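Local coordinates for ABC transporter, periplasmic substrate-binding protein (PDB 1TWY) that probably captures phosphate in the periplasm and delivers it to an ABC-type transporter for uptake into the cell, at residues Leu118-Leu123 and Thr232-Arg237; Gly125-Gln130 and Tyr157-Leu162; Thr132-Val137 and Gln199-Ile204; Leu165-Thr168 and Glu173-Asp176. One frame throughout, in Å; residues are numbered along the deposited sequence.

Contact 1. Residues Leu118-Leu123 and Thr232-Arg237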
loop_
_atom_site.group_PDB
_atom_site.type_symbol
_atom_site.label_atom_id
_atom_site.label_comp_id
_atom_site.label_asym_id
_atom_site.label_seq_id
_atom_site.Cartn_x
_atom_site.Cartn_y
_atom_site.Cartn_z
ATOM N N LEU A 118 -17.930 1.141 -7.556
ATOM C CA LEU A 118 -17.386 1.849 -8.717
ATOM C C LEU A 118 -16.556 0.921 -9.471
ATOM O O LEU A 118 -15.931 0.026 -8.863
ATOM C CB LEU A 118 -16.539 3.102 -8.295
ATOM C CG LEU A 118 -17.271 4.332 -7.713
ATOM C CD1 LEU A 118 -16.381 5.356 -7.196
ATOM C CD2 LEU A 118 -18.261 4.959 -8.752
ATOM N N THR A 119 -16.599 1.034 -10.809
ATOM C CA THR A 119 -15.640 0.284 -11.618
ATOM C C THR A 119 -14.332 1.031 -11.709
ATOM O O THR A 119 -14.219 2.190 -11.345
ATOM C CB THR A 119 -16.154 0.095 -13.066
ATOM O OG1 THR A 119 -16.347 1.380 -13.696
ATOM C CG2 THR A 119 -17.527 -0.589 -13.010
ATOM N N ARG A 120 -13.339 0.343 -12.257
ATOM C CA ARG A 120 -12.054 0.976 -12.561
ATOM C C ARG A 120 -12.198 2.209 -13.431
ATOM O O ARG A 120 -11.621 3.270 -13.125
ATOM C CB ARG A 120 -11.217 -0.087 -13.301
ATOM C CG ARG A 120 -9.842 0.427 -13.650
ATOM C CD ARG A 120 -9.010 -0.664 -14.259
ATOM N NE ARG A 120 -8.635 -1.524 -13.154
ATOM C CZ ARG A 120 -7.577 -1.242 -12.386
ATOM N NH1 ARG A 120 -6.877 -0.142 -12.610
ATOM N NH2 ARG A 120 -7.219 -2.010 -11.360
ATOM N N GLU A 121 -12.945 2.127 -14.546
ATOM C CA GLU A 121 -13.070 3.292 -15.344
ATOM C C GLU A 121 -13.786 4.419 -14.723
ATOM O O GLU A 121 -13.418 5.561 -14.954
ATOM C CB GLU A 121 -13.828 3.035 -16.702
ATOM C CG GLU A 121 -13.004 2.471 -17.792
ATOM C CD GLU A 121 -11.919 3.424 -18.243
ATOM O OE1 GLU A 121 -12.147 4.440 -18.982
ATOM O OE2 GLU A 121 -10.831 3.168 -17.790
ATOM N N GLN A 122 -14.813 4.153 -13.916
ATOM C CA GLN A 122 -15.455 5.222 -13.175
ATOM C C GLN A 122 -14.528 5.899 -12.220
ATOM O O GLN A 122 -14.421 7.082 -12.178
ATOM C CB GLN A 122 -16.646 4.661 -12.450
ATOM C CG GLN A 122 -17.787 4.187 -13.426
ATOM C CD GLN A 122 -18.978 3.509 -12.732
ATOM O OE1 GLN A 122 -18.766 2.810 -11.730
ATOM N NE2 GLN A 122 -20.183 3.893 -13.100
ATOM N N LEU A 123 -13.862 5.117 -11.388
ATOM C CA LEU A 123 -12.924 5.755 -10.447
ATOM C C LEU A 123 -11.823 6.443 -11.105
ATOM O O LEU A 123 -11.422 7.506 -10.678
ATOM C CB LEU A 123 -12.426 4.673 -9.459
ATOM C CG LEU A 123 -11.693 5.198 -8.200
ATOM C CD1 LEU A 123 -12.558 6.059 -7.362
ATOM C CD2 LEU A 123 -11.251 3.964 -7.432
ATOM N N THR A 232 -9.798 -11.271 -5.613
ATOM C CA THR A 232 -11.043 -10.845 -6.241
ATOM C C THR A 232 -11.230 -9.351 -6.043
ATOM O O THR A 232 -11.780 -8.693 -6.872
ATOM C CB THR A 232 -12.260 -11.699 -5.840
ATOM O OG1 THR A 232 -12.659 -11.521 -4.481
ATOM C CG2 THR A 232 -11.918 -13.194 -5.946
ATOM N N TYR A 233 -10.737 -8.826 -4.923
ATOM C CA TYR A 233 -10.682 -7.366 -4.737
ATOM C C TYR A 233 -9.337 -6.817 -5.218
ATOM O O TYR A 233 -8.305 -7.199 -4.724
ATOM C CB TYR A 233 -11.015 -7.026 -3.266
ATOM C CG TYR A 233 -11.022 -5.528 -3.011
ATOM C CD1 TYR A 233 -12.173 -4.814 -3.206
ATOM C CD2 TYR A 233 -9.958 -4.912 -2.450
ATOM C CE1 TYR A 233 -12.213 -3.422 -2.960
ATOM C CE2 TYR A 233 -9.988 -3.498 -2.209
ATOM C CZ TYR A 233 -11.112 -2.822 -2.413
ATOM O OH TYR A 233 -11.241 -1.472 -2.192
ATOM N N GLN A 234 -9.362 -5.921 -6.183
ATOM C CA GLN A 234 -8.189 -5.544 -6.915
ATOM C C GLN A 234 -7.279 -4.514 -6.162
ATOM O O GLN A 234 -6.130 -4.397 -6.555
ATOM C CB GLN A 234 -8.499 -4.986 -8.336
ATOM C CG GLN A 234 -9.109 -5.966 -9.358
ATOM C CD GLN A 234 -9.448 -5.160 -10.666
ATOM O OE1 GLN A 234 -8.634 -4.267 -11.111
ATOM N NE2 GLN A 234 -10.636 -5.373 -11.176
ATOM N N LEU A 235 -7.794 -3.704 -5.186
ATOM C CA LEU A 235 -7.090 -2.594 -4.698
ATOM C C LEU A 235 -6.231 -2.998 -3.496
ATOM O O LEU A 235 -6.540 -2.835 -2.329
ATOM C CB LEU A 235 -8.044 -1.436 -4.333
ATOM C CG LEU A 235 -8.659 -0.815 -5.605
ATOM C CD1 LEU A 235 -9.576 0.340 -5.144
ATOM C CD2 LEU A 235 -7.748 -0.416 -6.842
ATOM N N SER A 236 -5.152 -3.669 -3.825
ATOM C CA SER A 236 -4.234 -4.103 -2.810
ATOM C C SER A 236 -2.833 -4.039 -3.382
ATOM O O SER A 236 -2.603 -4.000 -4.578
ATOM C CB SER A 236 -4.521 -5.496 -2.371
ATOM O OG SER A 236 -4.015 -6.384 -3.320
ATOM N N ARG A 237 -1.875 -4.011 -2.503
ATOM C CA ARG A 237 -0.502 -3.936 -2.940
ATOM C C ARG A 237 0.280 -4.962 -2.125
ATOM O O ARG A 237 -0.104 -5.271 -1.008
ATOM C CB ARG A 237 0.095 -2.548 -2.684
ATOM C CG ARG A 237 0.138 -2.171 -1.257
ATOM C CD ARG A 237 0.355 -0.719 -1.056
ATOM N NE ARG A 237 0.215 -0.346 0.327
ATOM C CZ ARG A 237 0.884 0.644 0.922
ATOM N NH1 ARG A 237 1.695 1.349 0.206
ATOM N NH2 ARG A 237 0.761 0.899 2.243
HETATM O O HOH W 1 -10.695 -3.421 -13.400
#

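Contact 2. Residues Gly125-Gln130 and Tyr157-Leu162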
loop_
_atom_site.group_PDB
_atom_site.type_symbol
_atom_site.label_atom_id
_atom_site.label_comp_id
_atom_site.label_asym_id
_atom_site.label_seq_id
_atom_site.Cartn_x
_atom_site.Cartn_y
_atom_site.Cartn_z
ATOM N N GLY A 125 -11.892 7.869 -14.113
ATOM C CA GLY A 125 -12.511 9.102 -14.534
ATOM C C GLY A 125 -12.839 10.178 -13.563
ATOM O O GLY A 125 -12.610 11.407 -13.792
ATOM N N ILE A 126 -13.240 9.730 -12.361
ATOM C CA ILE A 126 -13.427 10.697 -11.290
ATOM C C ILE A 126 -12.123 11.383 -10.814
ATOM O O ILE A 126 -11.998 12.594 -10.758
ATOM C CB ILE A 126 -14.120 9.948 -10.096
ATOM C CG1 ILE A 126 -15.592 9.668 -10.424
ATOM C CG2 ILE A 126 -14.006 10.780 -8.770
ATOM C CD1 ILE A 126 -16.229 8.679 -9.556
ATOM N N TYR A 127 -11.083 10.586 -10.596
ATOM C CA TYR A 127 -9.782 11.117 -10.168
ATOM C C TYR A 127 -9.105 11.935 -11.239
ATOM O O TYR A 127 -8.372 12.840 -10.924
ATOM C CB TYR A 127 -8.869 10.027 -9.533
ATOM C CG TYR A 127 -9.210 9.910 -8.063
ATOM C CD1 TYR A 127 -10.289 9.186 -7.630
ATOM C CD2 TYR A 127 -8.430 10.515 -7.141
ATOM C CE1 TYR A 127 -10.658 9.154 -6.295
ATOM C CE2 TYR A 127 -8.751 10.426 -5.770
ATOM C CZ TYR A 127 -9.813 9.805 -5.373
ATOM O OH TYR A 127 -10.222 9.757 -4.012
ATOM N N LYS A 128 -9.448 11.693 -12.533
ATOM C CA LYS A 128 -8.905 12.512 -13.590
ATOM C C LYS A 128 -9.619 13.813 -13.782
ATOM O O LYS A 128 -9.073 14.664 -14.463
ATOM C CB LYS A 128 -8.975 11.812 -14.945
ATOM C CG LYS A 128 -7.943 10.775 -15.161
ATOM C CD LYS A 128 -6.579 11.299 -15.549
ATOM C CE LYS A 128 -6.481 11.751 -17.033
ATOM N NZ LYS A 128 -5.492 12.858 -17.132
ATOM N N GLY A 129 -10.786 13.971 -13.243
ATOM C CA GLY A 129 -11.596 15.124 -13.357
ATOM C C GLY A 129 -12.485 15.044 -14.619
ATOM O O GLY A 129 -13.172 16.039 -14.921
ATOM N N GLN A 130 -12.555 13.889 -15.239
ATOM C CA GLN A 130 -13.408 13.669 -16.412
ATOM C C GLN A 130 -14.857 13.437 -16.029
ATOM O O GLN A 130 -15.796 13.891 -16.705
ATOM C CB GLN A 130 -12.918 12.488 -17.202
ATOM C CG GLN A 130 -11.557 12.676 -17.827
ATOM C CD GLN A 130 -10.914 11.327 -18.315
ATOM O OE1 GLN A 130 -11.504 10.227 -18.212
ATOM N NE2 GLN A 130 -9.674 11.416 -18.775
ATOM N N TYR A 157 0.665 6.901 -3.466
ATOM C CA TYR A 157 1.461 6.382 -4.559
ATOM C C TYR A 157 0.873 5.054 -5.031
ATOM O O TYR A 157 0.730 4.823 -6.225
ATOM C CB TYR A 157 2.923 6.220 -4.066
ATOM C CG TYR A 157 3.746 5.638 -5.142
ATOM C CD1 TYR A 157 3.737 4.245 -5.324
ATOM C CD2 TYR A 157 4.487 6.438 -5.993
ATOM C CE1 TYR A 157 4.434 3.681 -6.342
ATOM C CE2 TYR A 157 5.234 5.844 -7.028
ATOM C CZ TYR A 157 5.166 4.466 -7.181
ATOM O OH TYR A 157 5.869 3.791 -8.151
ATOM N N SER A 158 0.543 4.157 -4.114
ATOM C CA SER A 158 -0.056 2.851 -4.456
ATOM C C SER A 158 -1.418 3.042 -5.061
ATOM O O SER A 158 -1.699 2.388 -5.980
ATOM C CB SER A 158 -0.117 2.035 -3.219
ATOM O OG SER A 158 1.194 1.793 -2.724
ATOM N N PHE A 159 -2.232 3.951 -4.576
ATOM C CA PHE A 159 -3.589 4.137 -5.175
ATOM C C PHE A 159 -3.430 4.582 -6.668
ATOM O O PHE A 159 -4.076 4.050 -7.549
ATOM C CB PHE A 159 -4.335 5.205 -4.412
ATOM C CG PHE A 159 -5.639 5.656 -5.030
ATOM C CD1 PHE A 159 -6.760 4.906 -4.888
ATOM C CD2 PHE A 159 -5.719 6.862 -5.803
ATOM C CE1 PHE A 159 -7.955 5.247 -5.554
ATOM C CE2 PHE A 159 -6.971 7.237 -6.365
ATOM C CZ PHE A 159 -8.036 6.372 -6.217
ATOM N N GLU A 160 -2.559 5.516 -6.844
ATOM C CA GLU A 160 -2.309 6.014 -8.208
ATOM C C GLU A 160 -1.662 5.016 -9.089
ATOM O O GLU A 160 -2.117 4.848 -10.257
ATOM C CB GLU A 160 -1.560 7.350 -8.236
ATOM C CG GLU A 160 -2.239 8.542 -7.577
ATOM C CD GLU A 160 -1.515 9.816 -7.707
ATOM O OE1 GLU A 160 -0.395 9.938 -8.129
ATOM O OE2 GLU A 160 -2.064 10.807 -7.161
ATOM N N SER A 161 -0.770 4.201 -8.551
ATOM C CA SER A 161 -0.191 3.142 -9.367
ATOM C C SER A 161 -1.216 2.071 -9.759
ATOM O O SER A 161 -1.376 1.711 -10.957
ATOM C CB SER A 161 0.990 2.521 -8.621
ATOM O OG SER A 161 1.536 1.406 -9.325
ATOM N N LEU A 162 -2.048 1.683 -8.809
ATOM C CA LEU A 162 -3.084 0.688 -9.055
ATOM C C LEU A 162 -4.128 1.183 -10.095
ATOM O O LEU A 162 -4.615 0.389 -10.904
ATOM C CB LEU A 162 -3.776 0.237 -7.763
ATOM C CG LEU A 162 -2.962 -0.636 -6.821
ATOM C CD1 LEU A 162 -3.461 -0.530 -5.396
ATOM C CD2 LEU A 162 -3.040 -2.106 -7.347
#

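Contact 3. Residues Thr132-Val137 and Gln199-Ile204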
loop_
_atom_site.group_PDB
_atom_site.type_symbol
_atom_site.label_atom_id
_atom_site.label_comp_id
_atom_site.label_asym_id
_atom_site.label_seq_id
_atom_site.Cartn_x
_atom_site.Cartn_y
_atom_site.Cartn_z
ATOM N N THR A 132 -17.490 14.414 -13.159
ATOM C CA THR A 132 -17.521 15.465 -12.153
ATOM C C THR A 132 -18.829 15.531 -11.285
ATOM O O THR A 132 -18.865 16.317 -10.328
ATOM C CB THR A 132 -17.282 16.837 -12.706
ATOM O OG1 THR A 132 -18.277 17.088 -13.721
ATOM C CG2 THR A 132 -15.908 16.996 -13.394
ATOM N N ASN A 133 -19.803 14.701 -11.608
ATOM C CA ASN A 133 -21.087 14.670 -10.872
ATOM C C ASN A 133 -21.436 13.290 -10.562
ATOM O O ASN A 133 -21.304 12.340 -11.369
ATOM C CB ASN A 133 -22.195 15.337 -11.797
ATOM C CG ASN A 133 -23.512 15.575 -11.045
ATOM O OD1 ASN A 133 -24.075 14.631 -10.509
ATOM N ND2 ASN A 133 -23.981 16.796 -11.000
ATOM N N TRP A 134 -21.895 13.018 -9.322
ATOM C CA TRP A 134 -22.274 11.714 -8.880
ATOM C C TRP A 134 -23.364 11.046 -9.710
ATOM O O TRP A 134 -23.415 9.898 -9.784
ATOM C CB TRP A 134 -22.752 11.778 -7.392
ATOM C CG TRP A 134 -21.572 11.863 -6.389
ATOM C CD1 TRP A 134 -21.167 12.930 -5.725
ATOM C CD2 TRP A 134 -20.589 10.825 -6.128
ATOM N NE1 TRP A 134 -20.049 12.652 -4.980
ATOM C CE2 TRP A 134 -19.679 11.352 -5.184
ATOM C CE3 TRP A 134 -20.466 9.493 -6.485
ATOM C CZ2 TRP A 134 -18.621 10.606 -4.674
ATOM C CZ3 TRP A 134 -19.388 8.738 -5.954
ATOM C CH2 TRP A 134 -18.497 9.333 -5.056
ATOM N N LYS A 135 -24.189 11.841 -10.362
ATOM C CA LYS A 135 -25.274 11.293 -11.202
ATOM C C LYS A 135 -24.711 10.465 -12.340
ATOM O O LYS A 135 -25.309 9.492 -12.761
ATOM C CB LYS A 135 -26.024 12.509 -11.787
ATOM C CG LYS A 135 -27.229 12.314 -12.657
ATOM C CD LYS A 135 -27.864 13.729 -12.966
ATOM C CE LYS A 135 -28.919 13.703 -14.125
ATOM N NZ LYS A 135 -30.261 13.203 -13.736
ATOM N N GLN A 136 -23.524 10.835 -12.792
ATOM C CA GLN A 136 -22.826 10.091 -13.832
ATOM C C GLN A 136 -22.469 8.641 -13.457
ATOM O O GLN A 136 -22.297 7.761 -14.344
ATOM C CB GLN A 136 -21.577 10.834 -14.249
ATOM C CG GLN A 136 -21.811 12.124 -14.883
ATOM C CD GLN A 136 -20.518 12.732 -15.346
ATOM O OE1 GLN A 136 -19.884 13.576 -14.648
ATOM N NE2 GLN A 136 -20.042 12.219 -16.539
ATOM N N VAL A 137 -22.360 8.342 -12.145
ATOM C CA VAL A 137 -21.986 6.990 -11.725
ATOM C C VAL A 137 -23.031 6.378 -10.805
ATOM O O VAL A 137 -22.699 5.616 -9.878
ATOM C CB VAL A 137 -20.585 7.005 -11.052
ATOM C CG1 VAL A 137 -19.594 7.503 -12.050
ATOM C CG2 VAL A 137 -20.581 7.900 -9.788
ATOM N N GLN A 199 -20.651 14.974 -0.622
ATOM C CA GLN A 199 -20.090 14.966 -1.969
ATOM C C GLN A 199 -18.750 14.259 -2.107
ATOM O O GLN A 199 -18.296 14.090 -3.209
ATOM C CB GLN A 199 -19.913 16.394 -2.481
ATOM C CG GLN A 199 -18.826 17.315 -1.827
ATOM C CD GLN A 199 -19.267 18.179 -0.660
ATOM O OE1 GLN A 199 -20.122 17.742 0.086
ATOM N NE2 GLN A 199 -18.702 19.379 -0.489
ATOM N N ALA A 200 -18.072 13.902 -0.996
ATOM C CA ALA A 200 -16.697 13.514 -1.102
ATOM C C ALA A 200 -16.480 12.020 -1.352
ATOM O O ALA A 200 -17.280 11.157 -1.028
ATOM C CB ALA A 200 -15.963 13.887 0.276
ATOM N N VAL A 201 -15.379 11.747 -2.044
ATOM C CA VAL A 201 -14.825 10.421 -2.199
ATOM C C VAL A 201 -13.403 10.449 -1.907
ATOM O O VAL A 201 -12.635 11.431 -2.156
ATOM C CB VAL A 201 -14.995 9.824 -3.632
ATOM C CG1 VAL A 201 -14.449 10.700 -4.712
ATOM C CG2 VAL A 201 -14.583 8.334 -3.746
ATOM N N GLY A 202 -12.980 9.357 -1.273
ATOM C CA GLY A 202 -11.592 9.238 -0.947
ATOM C C GLY A 202 -11.173 7.781 -0.804
ATOM O O GLY A 202 -11.909 6.886 -1.155
ATOM N N PHE A 203 -9.931 7.597 -0.382
ATOM C CA PHE A 203 -9.306 6.234 -0.195
ATOM C C PHE A 203 -8.588 6.245 1.149
ATOM O O PHE A 203 -8.007 7.261 1.582
ATOM C CB PHE A 203 -8.421 5.814 -1.331
ATOM C CG PHE A 203 -7.322 6.728 -1.648
ATOM C CD1 PHE A 203 -7.512 7.797 -2.516
ATOM C CD2 PHE A 203 -6.092 6.607 -1.022
ATOM C CE1 PHE A 203 -6.531 8.720 -2.757
ATOM C CE2 PHE A 203 -5.089 7.573 -1.278
ATOM C CZ PHE A 203 -5.328 8.606 -2.187
ATOM N N ILE A 204 -8.575 5.109 1.798
ATOM C CA ILE A 204 -7.908 4.895 3.098
ATOM C C ILE A 204 -7.408 3.461 3.136
ATOM O O ILE A 204 -7.853 2.568 2.411
ATOM C CB ILE A 204 -8.854 5.070 4.271
ATOM C CG1 ILE A 204 -10.104 4.123 4.250
ATOM C CG2 ILE A 204 -9.339 6.550 4.457
ATOM C CD1 ILE A 204 -10.976 4.364 5.549
#

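Contact 4. Residues Leu165-Thr168 and Glu173-Asp176. With MG (magnesium ion), chain J.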
loop_
_atom_site.group_PDB
_atom_site.type_symbol
_atom_site.label_atom_id
_atom_site.label_comp_id
_atom_site.label_asym_id
_atom_site.label_seq_id
_atom_site.Cartn_x
_atom_site.Cartn_y
_atom_site.Cartn_z
ATOM N N LEU A 165 -3.149 6.214 -12.619
ATOM C CA LEU A 165 -3.271 7.642 -12.438
ATOM C C LEU A 165 -1.930 8.379 -12.320
ATOM O O LEU A 165 -1.874 9.409 -11.692
ATOM C CB LEU A 165 -4.141 8.009 -11.247
ATOM C CG LEU A 165 -5.636 7.730 -11.375
ATOM C CD1 LEU A 165 -6.392 7.629 -9.993
ATOM C CD2 LEU A 165 -6.306 8.772 -12.281
ATOM N N THR A 166 -0.875 7.872 -12.904
ATOM C CA THR A 166 0.314 8.632 -13.067
ATOM C C THR A 166 0.547 8.746 -14.590
ATOM O O THR A 166 -0.114 8.094 -15.360
ATOM C CB THR A 166 1.546 8.007 -12.399
ATOM O OG1 THR A 166 1.934 6.756 -12.982
ATOM C CG2 THR A 166 1.255 7.722 -10.921
ATOM N N LYS A 167 1.442 9.643 -14.903
ATOM C CA LYS A 167 1.844 9.819 -16.323
ATOM C C LYS A 167 3.337 9.962 -16.384
ATOM O O LYS A 167 3.958 10.562 -15.494
ATOM C CB LYS A 167 1.232 11.050 -16.867
ATOM C CG LYS A 167 1.625 12.373 -16.248
ATOM C CD LYS A 167 0.806 13.619 -16.773
ATOM C CE LYS A 167 1.152 14.840 -15.979
ATOM N NZ LYS A 167 0.333 15.941 -16.358
ATOM N N THR A 168 3.921 9.475 -17.473
ATOM C CA THR A 168 5.324 9.597 -17.687
ATOM C C THR A 168 5.696 10.990 -18.166
ATOM O O THR A 168 5.140 11.548 -19.142
ATOM C CB THR A 168 5.800 8.550 -18.669
ATOM O OG1 THR A 168 5.384 7.235 -18.309
ATOM C CG2 THR A 168 7.301 8.583 -18.777
ATOM N N GLU A 173 7.480 9.182 -13.201
ATOM C CA GLU A 173 6.040 9.167 -13.160
ATOM C C GLU A 173 5.685 10.397 -12.370
ATOM O O GLU A 173 6.372 10.727 -11.371
ATOM C CB GLU A 173 5.437 7.864 -12.534
ATOM C CG GLU A 173 5.432 6.614 -13.365
ATOM C CD GLU A 173 4.908 6.844 -14.815
ATOM O OE1 GLU A 173 3.653 7.002 -14.977
ATOM O OE2 GLU A 173 5.755 6.771 -15.751
ATOM N N VAL A 174 4.673 11.120 -12.789
ATOM C CA VAL A 174 4.124 12.242 -12.121
ATOM C C VAL A 174 2.646 11.960 -11.862
ATOM O O VAL A 174 1.958 11.321 -12.688
ATOM C CB VAL A 174 4.205 13.452 -13.077
ATOM C CG1 VAL A 174 3.444 14.683 -12.568
ATOM C CG2 VAL A 174 5.673 13.746 -13.270
ATOM N N SER A 175 2.104 12.447 -10.752
ATOM C CA SER A 175 0.688 12.245 -10.513
ATOM C C SER A 175 -0.161 12.880 -11.629
ATOM O O SER A 175 0.045 14.035 -12.003
ATOM C CB SER A 175 0.254 12.852 -9.161
ATOM O OG SER A 175 -1.119 12.742 -8.975
ATOM N N ASP A 176 -1.195 12.135 -12.044
ATOM C CA ASP A 176 -2.080 12.591 -13.139
ATOM C C ASP A 176 -3.498 12.836 -12.596
ATOM O O ASP A 176 -4.480 13.023 -13.347
ATOM C CB ASP A 176 -2.134 11.532 -14.199
ATOM C CG ASP A 176 -2.593 12.063 -15.579
ATOM O OD1 ASP A 176 -2.452 13.246 -15.884
ATOM O OD2 ASP A 176 -3.091 11.252 -16.330
HETATM MG MG MG J . -1.668 6.974 -16.741
HETATM O O HOH W 2 -2.297 15.861 -15.140
HETATM O O HOH W 3 -0.584 5.553 -16.520
HETATM O O HOH W 4 -0.930 8.393 -18.520
#

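Contact 1. Residues Leu118-Leu123 and Thr232-Arg237
R120, in the first turn of helix 120-128, and Q234, in the loop ahead of strand 236-243, lie 9.5 Å apart from CA to CA, and their long side chains bridge the distance between the two backbones. R120 comes edge-on: its NH2 donates to Q234 OE1 at 2.7 Å in a nearly straight bond (168° at the hydrogen), and the oxygen lies in the guanidinium plane. Guanidinium and amide are almost coplanar, their planes 15° apart. This flat arrangement accommodates a water molecule at the same guanidinium edge, which accepts from R120 NE at 2.8 Å and from Q234 NE2 at 3.0 Å, so that direct and water-mediated bonds together fix the rotation of both groups. The arginine starts with CG anti to its own N (chi1 -179°), stays extended through chi2 and bends at chi3, whereas the glutamine is extended beyond CG. A capping box starts the helix: Q122 N donates to T119 OG1 at 3.2 Å, and T119 N donates to Q122 OE1 at 2.9 Å. On the other segment L235 centres an inverse gamma turn leading into strand 236-243. R120 NH1 reaches L162 O near the C-terminal end of helix 154-163, while L123 and L235 both pack on M163 of that helix and on F218 of strand 214-218.

Contact 2. Residues Gly125-Gln130 and Tyr157-Leu162
With CG anti to the backbone N (chi1 171°), F159 holds its ring out from helix 154-163 toward helix 120-128, where Y127, at chi1 -86°, turns one ring face to receive it. The result is an edge-to-face aromatic pair, tilted from the ideal T: the planes meet at 61° and the centroids are 4.8 Å apart. F159 CE2 stands over the middle of the tyrosine ring, 3.7 Å from Y127 CD2, while F159 CZ, over the same face, is 3.8 Å from Y127 CE1, across the ring from CD2. Hence a single C-C edge of the phenylalanine spans the tyrosine face. The pair joins helices 120-128 and 154-163 in one lobe of the periplasmic binding protein fold, with CA atoms of Y127 and E160 still 9.3 Å apart and the rings filling the space between. A Schellman motif closes helix 120-128 just past the tyrosine: G129 has positive phi, G129 N bonds to I126 O at 3.1 Å, and Q130 N makes a weak bond to G125 O. The polar end of Y127 is held separately, its OH bonded to V147 O of strand 145-149, and the F159 ring also stacks with F203 of strand 200-205.

Contact 3. Residues Thr132-Val137 and Gln199-Ile204
W134 meets Q199 and V201 with the edge of its indole, which is set pointing at the start of strand 200-205. Its CG lies anti to the carbonyl carbon (chi1 -78°), and the ring reaches across from a short 3-10 turn whose CA at W134 is 7.9 Å from that of Q199. The pyrrole part of the edge is polar: W134 NE1 donates to Q199 O at 2.9 Å with 162° at the hydrogen. The oxygen lies in the indole plane, but the nitrogen sits above the plane of the carbonyl, 50° out of it, so the bond is well aimed from the tryptophan's side only. Farther along the same edge the contact becomes apolar. W134 CH2 touches V201 CB at 3.8 Å, the two side chains crossing obliquely, and W134 CZ2 passes 3.9 Å from A200 O. Thus one ring edge ties down a backbone carbonyl and covers a valine two residues later.

The turn that carries the tryptophan is stiffened by its own side chains. N133 OD1 accepts from K135 N at 2.8 Å, an Asx turn, and Q136 OE1 curls back to take two N-H groups, T132 N at 2.9 Å and N133 N at 3.2 Å. N133 is further bound to D141 and Q142. Beyond Q199 the chain enters strand 200-205, which runs parallel to strand 145-149 and antiparallel to strand 96-109; W134 lies against V109 of the latter and against I144, just before strand 145-149.

Contact 4. Residues Leu165-Thr168 and Glu173-Asp176
E173, near the start of the returning strand 172-175, bends at chi2 (-47°), which brings its carboxylate across to two threonines of the other strand. T166 OG1 donates to E173 OE1 at 2.6 Å on the anti lone pair, and T168 OG1 donates to E173 OE2 at 2.6 Å on the syn one, so both oxygens are held and the carboxylate is fixed in rotation. V174 follows as the hydrogen-bonded antiparallel partner of K167: K167 N reaches V174 O at 2.8 Å, V174 N reaches K167 O at 2.9 Å, and on their shared face V174 CG1 lies 4.1 Å from K167 CE. S175 directs its side chain away, its OG bonding to E160 and R156. At D176 the backbone N donates to L165 O at 2.8 Å, while D176 OD1 forms a long salt bridge with K167 NZ, 3.9 Å, backed by a bridging water; D176 OD2 pairs with K128. The hairpin also contributes T166 O to a magnesium ion, 2.4 Å away, which G164 O and two waters also bind. At its base L165 packs on Y124, Y127 and K128 of helix 120-128 and on F159 of helix 154-163, seating the hairpin against both helices.

Contacts 2 and 3 are buried, contacts 1 and 4 lie at the surface, and the chemistry follows: an aromatic pair and an indole edge inside, charged and amide groups with bridging waters outside. Helix 120-128 serves contacts 1 and 2, its start held by polar bonds and its end by aromatic packing; helix 154-163 supplies the other half of contact 2 and, through L162, bonds to R120 of contact 1. Contact 2 is central: its rings touch F203 of contact 3 and L165 of contact 4, and E160 bonds to S175. Contacts 3 and 4 do not touch, their centres about 21 Å apart. Only contact 4 pairs two strands directly; contacts 1 to 3 depend on reaching side chains.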